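PDB 3PFD: acyl-CoA dehydrogenase from Mycobacterium thermoresistibile, which catalyses the FAD-dependent 2,3-dehydrogenation of saturated acyl-CoA thioesters to 2,3-dehydroacyl-CoA, passing the electrons on to an acceptor. Local coordinates for residues G260-G265 / Q374-T379; I329-K334 / V385-A390; A337-M342 / G378-Q383. All blocks are in the same frame, centred on the assembly; numbering follows the deposited sequence.

Contact 1: G260-G265 / Q374-T379. With FDA (dihydroflavine-adenine dinucleotide), chain B.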
loop_
_atom_site.group_PDB
_atom_site.type_symbol
_atom_site.label_atom_id
_atom_site.label_comp_id
_atom_site.label_asym_id
_atom_site.label_seq_id
_atom_site.Cartn_x
_atom_site.Cartn_y
_atom_site.Cartn_z
ATOM N N GLY C 260 -0.850 -15.131 14.698
ATOM C CA GLY C 260 -1.728 -14.799 13.569
ATOM C C GLY C 260 -3.184 -14.763 14.004
ATOM O O GLY C 260 -3.928 -13.805 13.686
ATOM N N ALA C 261 -3.610 -15.808 14.722
ATOM C CA ALA C 261 -5.006 -15.915 15.175
ATOM C C ALA C 261 -5.383 -14.775 16.109
ATOM O O ALA C 261 -6.500 -14.240 16.067
ATOM C CB ALA C 261 -5.250 -17.280 15.871
ATOM N N GLN C 262 -4.459 -14.434 16.994
ATOM C CA GLN C 262 -4.639 -13.277 17.867
ATOM C C GLN C 262 -4.898 -11.982 17.055
ATOM O O GLN C 262 -5.818 -11.190 17.352
ATOM C CB GLN C 262 -3.399 -13.119 18.759
ATOM C CG GLN C 262 -3.419 -11.908 19.681
ATOM C CD GLN C 262 -2.135 -11.805 20.466
ATOM O OE1 GLN C 262 -1.115 -11.375 19.944
ATOM N NE2 GLN C 262 -2.167 -12.241 21.719
ATOM N N ALA C 263 -4.062 -11.788 16.048
ATOM C CA ALA C 263 -4.137 -10.609 15.203
ATOM C C ALA C 263 -5.457 -10.625 14.439
ATOM O O ALA C 263 -6.115 -9.584 14.311
ATOM C CB ALA C 263 -2.959 -10.564 14.244
ATOM N N VAL C 264 -5.850 -11.794 13.938
ATOM C CA VAL C 264 -7.148 -11.924 13.239
ATOM C C VAL C 264 -8.264 -11.477 14.207
ATOM O O VAL C 264 -9.128 -10.689 13.839
ATOM C CB VAL C 264 -7.390 -13.382 12.695
ATOM C CG1 VAL C 264 -8.871 -13.601 12.238
ATOM C CG2 VAL C 264 -6.461 -13.714 11.508
ATOM N N GLY C 265 -8.223 -11.982 15.452
ATOM C CA GLY C 265 -9.229 -11.634 16.478
ATOM C C GLY C 265 -9.299 -10.139 16.760
ATOM O O GLY C 265 -10.389 -9.534 16.708
ATOM N N GLN C 374 3.088 -7.663 15.160
ATOM C CA GLN C 374 4.137 -7.548 14.120
ATOM C C GLN C 374 5.541 -7.731 14.702
ATOM O O GLN C 374 6.538 -7.868 13.948
ATOM C CB GLN C 374 4.052 -6.177 13.426
ATOM C CG GLN C 374 2.750 -5.944 12.689
ATOM C CD GLN C 374 2.671 -4.564 12.055
ATOM O OE1 GLN C 374 2.698 -3.544 12.757
ATOM N NE2 GLN C 374 2.586 -4.526 10.715
ATOM N N ILE C 375 5.628 -7.759 16.039
ATOM C CA ILE C 375 6.934 -7.704 16.720
ATOM C C ILE C 375 7.288 -9.001 17.424
ATOM O O ILE C 375 8.379 -9.530 17.187
ATOM C CB ILE C 375 7.061 -6.498 17.706
ATOM C CG1 ILE C 375 6.862 -5.178 16.973
ATOM C CG2 ILE C 375 8.430 -6.521 18.501
ATOM C CD1 ILE C 375 6.793 -3.987 17.883
ATOM N N TYR C 376 6.423 -9.503 18.315
ATOM C CA TYR C 376 6.825 -10.716 19.045
ATOM C C TYR C 376 6.623 -12.017 18.293
ATOM O O TYR C 376 6.000 -12.026 17.229
ATOM C CB TYR C 376 6.308 -10.826 20.505
ATOM C CG TYR C 376 4.818 -10.826 20.760
ATOM C CD1 TYR C 376 4.351 -10.715 22.068
ATOM C CD2 TYR C 376 3.879 -10.906 19.729
ATOM C CE1 TYR C 376 2.980 -10.671 22.360
ATOM C CE2 TYR C 376 2.490 -10.865 20.007
ATOM C CZ TYR C 376 2.063 -10.749 21.339
ATOM O OH TYR C 376 0.730 -10.702 21.669
ATOM N N GLU C 377 7.133 -13.100 18.889
ATOM C CA GLU C 377 7.312 -14.394 18.231
ATOM C C GLU C 377 7.971 -14.296 16.839
ATOM O O GLU C 377 7.611 -15.062 15.925
ATOM C CB GLU C 377 5.977 -15.185 18.175
ATOM C CG GLU C 377 5.417 -15.481 19.567
ATOM C CD GLU C 377 4.451 -16.662 19.623
ATOM O OE1 GLU C 377 4.487 -17.513 18.692
ATOM O OE2 GLU C 377 3.677 -16.735 20.622
ATOM N N GLY C 378 8.936 -13.379 16.712
ATOM C CA GLY C 378 9.665 -13.154 15.456
ATOM C C GLY C 378 9.113 -11.881 14.816
ATOM O O GLY C 378 7.947 -11.856 14.420
ATOM N N THR C 379 9.914 -10.820 14.741
ATOM C CA THR C 379 9.436 -9.605 14.078
ATOM C C THR C 379 9.025 -9.976 12.659
ATOM O O THR C 379 9.482 -10.991 12.151
ATOM C CB THR C 379 10.494 -8.529 13.981
ATOM O OG1 THR C 379 11.540 -8.977 13.114
ATOM C CG2 THR C 379 11.053 -8.151 15.396
HETATM P PA FDA B . 15.911 -6.462 17.501
HETATM O O1A FDA B . 16.265 -7.889 17.182
HETATM O O2A FDA B . 16.952 -5.510 18.035
HETATM O O5B FDA B . 15.272 -5.831 16.163
HETATM C C5B FDA B . 15.299 -4.430 15.870
HETATM C C4B FDA B . 14.858 -4.217 14.414
HETATM O O4B FDA B . 15.820 -4.778 13.514
HETATM C C3B FDA B . 13.536 -4.922 14.108
HETATM O O3B FDA B . 12.832 -4.129 13.141
HETATM C C2B FDA B . 13.974 -6.223 13.457
HETATM O O2B FDA B . 12.986 -6.767 12.577
HETATM C C1B FDA B . 15.202 -5.770 12.701
HETATM N N9A FDA B . 16.115 -6.884 12.375
HETATM C C8A FDA B . 16.862 -7.588 13.244
HETATM N N7A FDA B . 17.579 -8.518 12.564
HETATM C C5A FDA B . 17.273 -8.398 11.248
HETATM C C6A FDA B . 17.690 -9.081 10.094
HETATM N N6A FDA B . 18.585 -10.113 10.185
HETATM N N1A FDA B . 17.186 -8.702 8.889
HETATM C C2A FDA B . 16.292 -7.689 8.824
HETATM N N3A FDA B . 15.872 -7.005 9.912
HETATM C C4A FDA B . 16.344 -7.351 11.138
HETATM N N1 FDA B . 10.535 -13.037 24.276
HETATM C C2 FDA B . 10.533 -14.114 25.121
HETATM O O2 FDA B . 11.563 -14.822 25.286
HETATM N N3 FDA B . 9.411 -14.431 25.803
HETATM C C4 FDA B . 8.283 -13.699 25.659
HETATM O O4 FDA B . 7.292 -14.038 26.327
HETATM C C4X FDA B . 8.246 -12.597 24.779
HETATM N N5 FDA B . 7.172 -11.785 24.708
HETATM C C5X FDA B . 7.307 -10.501 24.336
HETATM C C6 FDA B . 6.374 -9.529 24.728
HETATM C C7 FDA B . 6.582 -8.179 24.394
HETATM C C7M FDA B . 5.573 -7.129 24.808
HETATM C C8 FDA B . 7.686 -7.803 23.643
HETATM C C8M FDA B . 7.931 -6.356 23.251
HETATM C C9 FDA B . 8.599 -8.763 23.247
HETATM C C9A FDA B . 8.423 -10.105 23.602
HETATM N N10 FDA B . 9.474 -11.027 23.412
HETATM C C10 FDA B . 9.407 -12.276 24.087
HETATM C "C1'" FDA B . 10.707 -10.608 22.743
HETATM C "C2'" FDA B . 10.535 -10.525 21.220
HETATM O "O2'" FDA B . 10.446 -11.820 20.585
HETATM C "C3'" FDA B . 11.663 -9.674 20.676
HETATM O "O3'" FDA B . 11.355 -8.287 20.964
HETATM C "C4'" FDA B . 11.863 -9.867 19.161
HETATM O "O4'" FDA B . 12.413 -11.159 18.892
HETATM C "C5'" FDA B . 12.788 -8.815 18.564
HETATM O "O5'" FDA B . 13.963 -8.693 19.376
HETATM P P FDA B . 14.425 -7.227 19.855
HETATM O O1P FDA B . 13.262 -6.593 20.577
HETATM O O2P FDA B . 15.762 -7.347 20.548
HETATM O O3P FDA B . 14.592 -6.418 18.471
#
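With chi1 at 177°, Gln262 sends CG anti to its backbone N and runs on extended from helix 256-280, while Tyr376, whose chi1 of 60° sets CG between backbone N and carbonyl carbon, swings its phenol across to meet the amide. The pair lies in the helical C-terminal domain of the acyl-CoA dehydrogenase fold, where loop 374-379 carries the sequence Tyr-Glu-Gly-Thr between helices 363-373 and 380-391 and passes beside the bound reduced flavin. Tyr376 OH donates to Gln262 OE1 over 2.6 Å, a short bond. It arrives in the carbonyl plane on a lone pair of OE1, with a C=O...donor angle of 113°. The two side chains cross at about a right angle, yet amide and ring are nearly coplanar, and OE1 sits at the ring edge. Gln262 NE2 is hydrogen-bonded to Ser98 OG, consistent with the amide being turned so that OE1 faces the phenol; Leu99 of helix 95-114 packs against both side chains. The bond therefore ties down the far end of a ring whose near end borders the cofactor: Tyr376 CD1 is 3.5 Å from flavin C6, and Tyr376 CB is 3.8 Å from flavin C9A. Further along, Glu377 OE1 is held by Thr255 OG1. The loop ends at the adenosine ribose, where Thr379 OG1 donates to FDA O2B at 2.7 Å.

Contact 2: I329-K334 / V385-A390; sequences ISAASK and VVMSRA
Met387 reaches across from helix 380-391 and lies against two successive alanines of helix 326-352. Its CG touches Ala331 CB at 3.8 Å, and its sulfur settles beside the backbone of the next residue, with SD 3.6 Å from Ala332 CA. The methyl CE continues along that backbone and comes within 3.9 Å of Ala331 O. This course follows from the torsions: CG stands anti to the carbonyl carbon, chi2 is extended, and a bend at chi3 (-100°) turns the methyl along the opposing helix. Val386 completes the first shell through one branch, CG1, which meets Ala331 CB at 3.9 Å. No hydrogen bond crosses the interface; it is van der Waals contact between small and flexible apolar groups. With methyls as the touching side chains on the alanine side, the segment axes approach to 8.7 Å, and Ala331 and Met387 face each other at the CA level. The helices run roughly antiparallel, their N-to-C directions 141° apart. Behind the alanines, Ser333 OG donates to Ser330 O at 3.0 Å, sharing that carbonyl with Lys334 N, so this serine spends its hydroxyl on its own helix. Phe328 and Cys335 also touch Met387. On its other sides, helix 326-352 rests on helix 292-321 through Ile329 and Ser333, and on the start of helix 256-280 through Ser330, Ser333 and Lys334, while helix 380-391 lies between helix 326-352 and the third subunit, which meets it at Val385, Met387 and Ser388.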
loop_
_atom_site.group_PDB
_atom_site.type_symbol
_atom_site.label_atom_id
_atom_site.label_comp_id
_atom_site.label_asym_id
_atom_site.label_seq_id
_atom_site.Cartn_x
_atom_site.Cartn_y
_atom_site.Cartn_z
ATOM N N ILE C 329 4.740 -21.428 5.658
ATOM C CA ILE C 329 3.342 -21.109 5.920
ATOM C C ILE C 329 3.109 -20.534 7.322
ATOM O O ILE C 329 2.274 -19.648 7.505
ATOM C CB ILE C 329 2.393 -22.312 5.627
ATOM C CG1 ILE C 329 0.919 -21.889 5.739
ATOM C CG2 ILE C 329 2.666 -23.486 6.575
ATOM C CD1 ILE C 329 0.344 -21.254 4.477
ATOM N N SER C 330 3.830 -21.023 8.323
ATOM C CA SER C 330 3.616 -20.489 9.674
ATOM C C SER C 330 4.098 -19.018 9.795
ATOM O O SER C 330 3.382 -18.191 10.364
ATOM C CB SER C 330 4.163 -21.410 10.767
ATOM O OG SER C 330 5.553 -21.287 10.894
ATOM N N ALA C 331 5.259 -18.712 9.194
ATOM C CA ALA C 331 5.798 -17.335 9.098
ATOM C C ALA C 331 4.852 -16.443 8.292
ATOM O O ALA C 331 4.565 -15.320 8.700
ATOM C CB ALA C 331 7.185 -17.331 8.462
ATOM N N ALA C 332 4.389 -16.948 7.145
ATOM C CA ALA C 332 3.416 -16.235 6.301
ATOM C C ALA C 332 2.158 -15.855 7.066
ATOM O O ALA C 332 1.729 -14.708 7.018
ATOM C CB ALA C 332 3.030 -17.078 5.029
ATOM N N SER C 333 1.571 -16.822 7.760
ATOM C CA SER C 333 0.284 -16.617 8.427
ATOM C C SER C 333 0.368 -15.604 9.570
ATOM O O SER C 333 -0.534 -14.764 9.751
ATOM C CB SER C 333 -0.279 -17.941 8.945
ATOM O OG SER C 333 0.393 -18.381 10.105
ATOM N N LYS C 334 1.472 -15.665 10.307
ATOM C CA LYS C 334 1.730 -14.707 11.378
ATOM C C LYS C 334 2.025 -13.293 10.801
ATOM O O LYS C 334 1.428 -12.292 11.246
ATOM C CB LYS C 334 2.853 -15.221 12.299
ATOM C CG LYS C 334 3.075 -14.417 13.640
ATOM C CD LYS C 334 3.901 -13.139 13.379
ATOM C CE LYS C 334 4.551 -12.574 14.632
ATOM N NZ LYS C 334 5.168 -11.211 14.369
ATOM N N VAL C 385 12.527 -13.137 6.361
ATOM C CA VAL C 385 13.770 -13.903 6.221
ATOM C C VAL C 385 13.442 -15.402 6.120
ATOM O O VAL C 385 13.895 -16.067 5.188
ATOM C CB VAL C 385 14.775 -13.652 7.386
ATOM C CG1 VAL C 385 15.946 -14.609 7.282
ATOM C CG2 VAL C 385 15.282 -12.204 7.377
ATOM N N VAL C 386 12.621 -15.903 7.034
ATOM C CA VAL C 386 12.217 -17.341 7.049
ATOM C C VAL C 386 11.485 -17.732 5.751
ATOM O O VAL C 386 11.792 -18.763 5.113
ATOM C CB VAL C 386 11.319 -17.685 8.284
ATOM C CG1 VAL C 386 10.674 -19.106 8.151
ATOM C CG2 VAL C 386 12.087 -17.546 9.643
ATOM N N MET C 387 10.520 -16.915 5.356
ATOM C CA MET C 387 9.766 -17.152 4.102
ATOM C C MET C 387 10.680 -17.127 2.874
ATOM O O MET C 387 10.532 -17.956 1.973
ATOM C CB MET C 387 8.644 -16.107 3.903
ATOM C CG MET C 387 7.441 -16.246 4.828
ATOM S SD MET C 387 6.168 -15.025 4.398
ATOM C CE MET C 387 6.414 -13.732 5.616
ATOM N N SER C 388 11.596 -16.160 2.789
ATOM C CA SER C 388 12.371 -16.063 1.527
ATOM C C SER C 388 13.397 -17.181 1.416
ATOM O O SER C 388 13.639 -17.687 0.323
ATOM C CB SER C 388 13.018 -14.706 1.317
ATOM O OG SER C 388 13.748 -14.307 2.445
ATOM N N ARG C 389 13.966 -17.571 2.565
ATOM C CA ARG C 389 14.863 -18.729 2.649
ATOM C C ARG C 389 14.174 -19.997 2.165
ATOM O O ARG C 389 14.783 -20.785 1.454
ATOM C CB ARG C 389 15.404 -18.940 4.067
ATOM C CG ARG C 389 16.427 -17.874 4.463
ATOM C CD ARG C 389 17.029 -18.162 5.859
ATOM N NE ARG C 389 18.014 -17.137 6.208
ATOM C CZ ARG C 389 18.623 -17.024 7.392
ATOM N NH1 ARG C 389 18.365 -17.880 8.357
ATOM N NH2 ARG C 389 19.489 -16.024 7.613
ATOM N N ALA C 390 12.901 -20.169 2.518
ATOM C CA ALA C 390 12.153 -21.335 2.070
ATOM C C ALA C 390 11.949 -21.288 0.545
ATOM O O ALA C 390 12.070 -22.287 -0.108
ATOM C CB ALA C 390 10.793 -21.427 2.789
#

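Contact 3: A337-M342 / G378-Q383; sequences ASDVAM and GTNQIQ. With FDA (dihydroflavine-adenine dinucleotide), chain B.
Asn380, the first helical residue after Thr379, directs its CB toward Ser338 and Asp339 on helix 326-352. A chi1 of -72° places CG anti to the carbonyl carbon, 3.5 Å from Ser338 OG. At the tip, ND2 spends both hydrogens across the contact. One goes to Ser338 OG, 2.8 Å away and nearly straight (163°). The other goes to Asp339 OD1, also 2.8 Å from ND2 but more bent (136°). Both acceptors lie in the amide plane, though OD1 is met from above the plane of its carboxylate. OD1 of Asn380 is taken by Lys334 NZ, which together with the ND2 bonds fixes the amide rotation. Thr379 is the N-cap of helix 380-391 in this acyl-CoA dehydrogenase C-terminal domain, its OG1 weakly accepting from Ile382 N at 3.3 Å. Asp339 is itself positioned by further partners: Gln374 NE2 also donates to OD1, and Arg384 forms a salt bridge with OD2. From the same helical turn, Gln381 OE1 accepts from cofactor O2B at 2.9 Å and from Gln350 NE2 of the second subunit, while Ile382 CD1 lies 4.0 Å from adenine C5A.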
loop_
_atom_site.group_PDB
_atom_site.type_symbol
_atom_site.label_atom_id
_atom_site.label_comp_id
_atom_site.label_asym_id
_atom_site.label_seq_id
_atom_site.Cartn_x
_atom_site.Cartn_y
_atom_site.Cartn_z
ATOM N N ALA C 337 -1.341 -11.864 8.897
ATOM C CA ALA C 337 -2.391 -11.482 9.855
ATOM C C ALA C 337 -2.035 -10.245 10.663
ATOM O O ALA C 337 -2.889 -9.400 10.904
ATOM C CB ALA C 337 -2.783 -12.627 10.787
ATOM N N SER C 338 -0.785 -10.141 11.088
ATOM C CA SER C 338 -0.389 -8.997 11.929
ATOM C C SER C 338 -0.325 -7.727 11.104
ATOM O O SER C 338 -0.719 -6.663 11.583
ATOM C CB SER C 338 0.942 -9.255 12.666
ATOM O OG SER C 338 1.976 -9.596 11.757
ATOM N N ASP C 339 0.164 -7.825 9.868
ATOM C CA ASP C 339 0.095 -6.684 8.950
ATOM C C ASP C 339 -1.359 -6.267 8.734
ATOM O O ASP C 339 -1.680 -5.073 8.749
ATOM C CB ASP C 339 0.782 -6.968 7.599
ATOM C CG ASP C 339 2.294 -7.012 7.709
ATOM O OD1 ASP C 339 2.831 -6.651 8.758
ATOM O OD2 ASP C 339 2.953 -7.420 6.753
ATOM N N VAL C 340 -2.243 -7.251 8.554
ATOM C CA VAL C 340 -3.668 -6.953 8.338
ATOM C C VAL C 340 -4.271 -6.199 9.572
ATOM O O VAL C 340 -4.941 -5.157 9.431
ATOM C CB VAL C 340 -4.438 -8.226 7.958
ATOM C CG1 VAL C 340 -5.947 -8.028 8.084
ATOM C CG2 VAL C 340 -4.126 -8.647 6.474
ATOM N N ALA C 341 -3.977 -6.717 10.770
ATOM C CA ALA C 341 -4.475 -6.133 12.019
ATOM C C ALA C 341 -4.038 -4.691 12.184
ATOM O O ALA C 341 -4.806 -3.885 12.640
ATOM C CB ALA C 341 -4.017 -6.957 13.210
ATOM N N MET C 342 -2.775 -4.400 11.877
ATOM C CA MET C 342 -2.275 -3.025 11.989
ATOM C C MET C 342 -3.056 -2.065 11.103
ATOM O O MET C 342 -3.438 -0.961 11.532
ATOM C CB MET C 342 -0.759 -2.952 11.667
ATOM C CG MET C 342 -0.064 -1.727 12.243
ATOM S SD MET C 342 -0.164 -1.592 14.050
ATOM C CE MET C 342 -1.444 -0.296 14.267
ATOM N N GLY C 378 8.936 -13.379 16.712
ATOM C CA GLY C 378 9.665 -13.154 15.456
ATOM C C GLY C 378 9.113 -11.881 14.816
ATOM O O GLY C 378 7.947 -11.856 14.420
ATOM N N THR C 379 9.914 -10.820 14.741
ATOM C CA THR C 379 9.436 -9.605 14.078
ATOM C C THR C 379 9.025 -9.976 12.659
ATOM O O THR C 379 9.482 -10.991 12.151
ATOM C CB THR C 379 10.494 -8.529 13.981
ATOM O OG1 THR C 379 11.540 -8.977 13.114
ATOM C CG2 THR C 379 11.053 -8.151 15.396
ATOM N N ASN C 380 8.178 -9.164 12.032
ATOM C CA ASN C 380 7.791 -9.436 10.647
ATOM C C ASN C 380 8.946 -9.405 9.660
ATOM O O ASN C 380 8.831 -10.048 8.645
ATOM C CB ASN C 380 6.594 -8.576 10.196
ATOM C CG ASN C 380 5.295 -9.034 10.866
ATOM O OD1 ASN C 380 5.324 -9.943 11.666
ATOM N ND2 ASN C 380 4.163 -8.391 10.550
ATOM N N GLN C 381 10.044 -8.690 9.955
ATOM C CA GLN C 381 11.263 -8.764 9.094
ATOM C C GLN C 381 11.884 -10.178 9.140
ATOM O O GLN C 381 12.256 -10.739 8.121
ATOM C CB GLN C 381 12.310 -7.709 9.522
ATOM C CG GLN C 381 11.891 -6.241 9.220
ATOM C CD GLN C 381 10.633 -5.842 9.998
ATOM O OE1 GLN C 381 10.588 -6.008 11.219
ATOM N NE2 GLN C 381 9.585 -5.369 9.288
ATOM N N ILE C 382 12.022 -10.719 10.338
ATOM C CA ILE C 382 12.487 -12.097 10.543
ATOM C C ILE C 382 11.514 -13.092 9.856
ATOM O O ILE C 382 11.958 -14.062 9.270
ATOM C CB ILE C 382 12.647 -12.385 12.053
ATOM C CG1 ILE C 382 13.868 -11.622 12.630
ATOM C CG2 ILE C 382 12.780 -13.921 12.364
ATOM C CD1 ILE C 382 15.224 -11.805 11.841
ATOM N N GLN C 383 10.201 -12.829 9.912
ATOM C CA GLN C 383 9.238 -13.702 9.208
ATOM C C GLN C 383 9.555 -13.771 7.706
ATOM O O GLN C 383 9.513 -14.864 7.088
ATOM C CB GLN C 383 7.783 -13.276 9.455
ATOM C CG GLN C 383 7.338 -13.218 10.952
ATOM C CD GLN C 383 7.544 -14.542 11.714
ATOM O OE1 GLN C 383 7.646 -15.599 11.115
ATOM N NE2 GLN C 383 7.577 -14.475 13.046
HETATM P PA FDA B . 15.911 -6.462 17.501
HETATM O O1A FDA B . 16.265 -7.889 17.182
HETATM O O2A FDA B . 16.952 -5.510 18.035
HETATM O O5B FDA B . 15.272 -5.831 16.163
HETATM C C5B FDA B . 15.299 -4.430 15.870
HETATM C C4B FDA B . 14.858 -4.217 14.414
HETATM O O4B FDA B . 15.820 -4.778 13.514
HETATM C C3B FDA B . 13.536 -4.922 14.108
HETATM O O3B FDA B . 12.832 -4.129 13.141
HETATM C C2B FDA B . 13.974 -6.223 13.457
HETATM O O2B FDA B . 12.986 -6.767 12.577
HETATM C C1B FDA B . 15.202 -5.770 12.701
HETATM N N9A FDA B . 16.115 -6.884 12.375
HETATM C C8A FDA B . 16.862 -7.588 13.244
HETATM N N7A FDA B . 17.579 -8.518 12.564
HETATM C C5A FDA B . 17.273 -8.398 11.248
HETATM C C6A FDA B . 17.690 -9.081 10.094
HETATM N N6A FDA B . 18.585 -10.113 10.185
HETATM N N1A FDA B . 17.186 -8.702 8.889
HETATM C C2A FDA B . 16.292 -7.689 8.824
HETATM N N3A FDA B . 15.872 -7.005 9.912
HETATM C C4A FDA B . 16.344 -7.351 11.138
HETATM N N1 FDA B . 10.535 -13.037 24.276
HETATM C C2 FDA B . 10.533 -14.114 25.121
HETATM O O2 FDA B . 11.563 -14.822 25.286
HETATM N N3 FDA B . 9.411 -14.431 25.803
HETATM C C4 FDA B . 8.283 -13.699 25.659
HETATM O O4 FDA B . 7.292 -14.038 26.327
HETATM C C4X FDA B . 8.246 -12.597 24.779
HETATM N N5 FDA B . 7.172 -11.785 24.708
HETATM C C5X FDA B . 7.307 -10.501 24.336
HETATM C C6 FDA B . 6.374 -9.529 24.728
HETATM C C7 FDA B . 6.582 -8.179 24.394
HETATM C C7M FDA B . 5.573 -7.129 24.808
HETATM C C8 FDA B . 7.686 -7.803 23.643
HETATM C C8M FDA B . 7.931 -6.356 23.251
HETATM C C9 FDA B . 8.599 -8.763 23.247
HETATM C C9A FDA B . 8.423 -10.105 23.602
HETATM N N10 FDA B . 9.474 -11.027 23.412
HETATM C C10 FDA B . 9.407 -12.276 24.087
HETATM C "C1'" FDA B . 10.707 -10.608 22.743
HETATM C "C2'" FDA B . 10.535 -10.525 21.220
HETATM O "O2'" FDA B . 10.446 -11.820 20.585
HETATM C "C3'" FDA B . 11.663 -9.674 20.676
HETATM O "O3'" FDA B . 11.355 -8.287 20.964
HETATM C "C4'" FDA B . 11.863 -9.867 19.161
HETATM O "O4'" FDA B . 12.413 -11.159 18.892
HETATM C "C5'" FDA B . 12.788 -8.815 18.564
HETATM O "O5'" FDA B . 13.963 -8.693 19.376
HETATM P P FDA B . 14.425 -7.227 19.855
HETATM O O1P FDA B . 13.262 -6.593 20.577
HETATM O O2P FDA B . 15.762 -7.347 20.548
HETATM O O3P FDA B . 14.592 -6.418 18.471
#

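Overall arrangement
All three contacts are buried in the C-terminal helical domain, but they lie progressively farther from the chain centre: contact 1 is centred about 7 Å from it, contact 3 about 13 Å and contact 2, with the partly exposed Val386 at its edge, about 18 Å. Contacts 2 and 3 join the same two helices, 326-352 and 380-391; contacts 1 and 3 share Gly378 and Thr379. Their chemistry differs: the two beside the cofactor are polar, one a single phenol-amide bond, the other an amide NH2 serving a serine and a carboxylate, whereas contact 2 is apolar. Lys334 NZ, from contact 2, probably bonds Gly378 O, and Gln374 O probably accepts from Asn380 N.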